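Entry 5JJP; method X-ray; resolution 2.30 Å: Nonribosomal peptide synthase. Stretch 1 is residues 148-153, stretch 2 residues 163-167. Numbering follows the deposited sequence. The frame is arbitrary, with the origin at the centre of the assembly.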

# COMPACT_ATOMS: atom_id res chain seq x y z
N PRO A 148 -28.24 8.14 6.94
CA PRO A 148 -29.08 7.17 7.62
C PRO A 148 -29.59 6.11 6.62
O PRO A 148 -29.65 6.38 5.40
CB PRO A 148 -30.27 8.02 8.08
CG PRO A 148 -30.05 9.42 7.64
CD PRO A 148 -28.92 9.42 6.66
N GLY A 149 -29.86 4.88 7.04
CA GLY A 149 -29.06 4.10 7.96
C GLY A 149 -28.04 3.26 7.22
O GLY A 149 -28.23 2.09 6.90
N LEU A 150 -26.92 3.86 6.91
CA LEU A 150 -25.82 3.07 6.36
C LEU A 150 -25.36 2.24 7.56
O LEU A 150 -25.34 2.78 8.61
CB LEU A 150 -24.69 4.01 5.99
CG LEU A 150 -23.28 3.64 5.52
CD1 LEU A 150 -23.27 2.80 4.26
CD2 LEU A 150 -22.50 4.90 5.34
N GLY A 151 -25.11 0.94 7.41
CA GLY A 151 -24.56 0.14 8.53
C GLY A 151 -23.41 0.89 9.19
O GLY A 151 -22.59 1.46 8.50
N MET A 152 -23.41 0.93 10.51
CA MET A 152 -22.31 1.57 11.22
C MET A 152 -21.81 0.70 12.38
O MET A 152 -22.61 0.11 13.13
CB MET A 152 -22.54 3.01 11.66
CG MET A 152 -21.22 3.70 12.01
SD MET A 152 -20.69 3.49 13.75
CE MET A 152 -21.90 4.58 14.54
N ALA A 153 -20.50 0.63 12.51
CA ALA A 153 -19.88 -0.18 13.56
C ALA A 153 -18.55 0.39 13.96
O ALA A 153 -17.97 1.16 13.21
CB ALA A 153 -19.69 -1.62 13.09
N GLU A 163 -23.48 -0.12 15.92
CA GLU A 163 -24.44 0.92 16.32
C GLU A 163 -25.68 0.88 15.43
O GLU A 163 -26.77 1.20 15.88
CB GLU A 163 -23.82 2.34 16.34
CG GLU A 163 -22.47 2.44 17.03
CD GLU A 163 -22.51 2.24 18.56
OE1 GLU A 163 -23.60 2.30 19.15
OE2 GLU A 163 -21.43 2.01 19.16
N GLN A 164 -25.51 0.47 14.18
CA GLN A 164 -26.61 0.36 13.22
C GLN A 164 -26.37 -0.81 12.27
O GLN A 164 -25.39 -0.82 11.57
CB GLN A 164 -26.74 1.64 12.45
CG GLN A 164 -27.41 1.38 11.11
CD GLN A 164 -28.94 1.41 11.12
OE1 GLN A 164 -29.58 2.47 11.18
NE2 GLN A 164 -29.55 0.20 11.05
N LEU A 165 -27.23 -1.81 12.32
CA LEU A 165 -27.08 -2.98 11.48
C LEU A 165 -27.25 -2.63 10.04
O LEU A 165 -28.10 -1.77 9.67
CB LEU A 165 -28.13 -4.02 11.81
CG LEU A 165 -28.06 -4.67 13.20
CD1 LEU A 165 -29.30 -5.54 13.39
CD2 LEU A 165 -26.80 -5.53 13.37
N PRO A 166 -26.46 -3.28 9.17
CA PRO A 166 -26.67 -3.10 7.75
C PRO A 166 -27.99 -3.74 7.36
O PRO A 166 -28.55 -4.54 8.11
CB PRO A 166 -25.53 -3.88 7.10
CG PRO A 166 -25.07 -4.81 8.15
CD PRO A 166 -25.31 -4.14 9.47
N ALA A 167 -28.48 -3.37 6.18
CA ALA A 167 -29.72 -3.86 5.63
C ALA A 167 -29.66 -5.38 5.52
O ALA A 167 -28.58 -5.95 5.32
CB ALA A 167 -29.93 -3.26 4.25

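A short antiparallel bridge shows how little is needed to tie two segments of chain together: one pair of residues facing each other, two main-chain hydrogen bonds between them, and side chains that drape over the same face. In this nonribosomal peptide synthase, Met152 and Gln164 form such a pair, with their CA atoms 4.9 Å apart. Met152 N donates to Gln164 O at 2.8 Å, and Gln164 N donates to Met152 O at 3.1 Å. The N-H...O angles of 157° and 169° are close to linear, so both bonds are well formed, and each residue spends both its amide and its carbonyl on the other. The two carbonyl oxygens, Met152 O and Gln164 O, lie 3.3 Å apart, but as two acceptors they cannot bond to each other.

The ladder does not extend evenly from this rung. At Glu163 the chain turns a corner, and its amide also points at the carbonyl already used by Gln164: Glu163 N lies 2.9 Å from Met152 O, but the angle of 129° makes this a weak bond. On the other flank Gly151 continues the contact without a conventional hydrogen bond. Its CA approaches Gln164 O to 3.3 Å in a CA-H...O contact, so that carbonyl receives the Met152 amide and a CA hydrogen together. Gly151 CA also comes within 3.9 Å of Pro166 CA, a close backbone approach; a CB in ideal position on the glycine would be tight against Pro166 CB, at 3.2 Å.

The side chains of Met152 and Gln164 leave the bridge on the same face of the sheet, as expected for directly paired residues, with Met152 CB 4.5 Å from Gln164 CB. Beyond that they diverge in their contacts. Met152, with chi1 t and both later angles m, brings its CE to 3.3 Å from Glu163 CG, a close contact between nonpolar atoms despite the acid's charge. The CA-to-CB bond of Glu163 points sideways and the end of its side chain leads away, so its aliphatic part meets the methionine while its carboxylate lies farther off.

Gln164 reaches back along the first stretch. Its CG lies 3.5 Å from Leu150 O, and its OE1 packs 3.6 Å from Gly149 CA, where an ideal CB would clash at 2.5 Å from that oxygen. The amide nitrogen is engaged within its own stretch: Gln164 NE2 donates to Leu165 O at 2.8 Å, helping to hold the side chain in place. By contrast, the CB atoms of Leu150 and Leu165 point away from the contact.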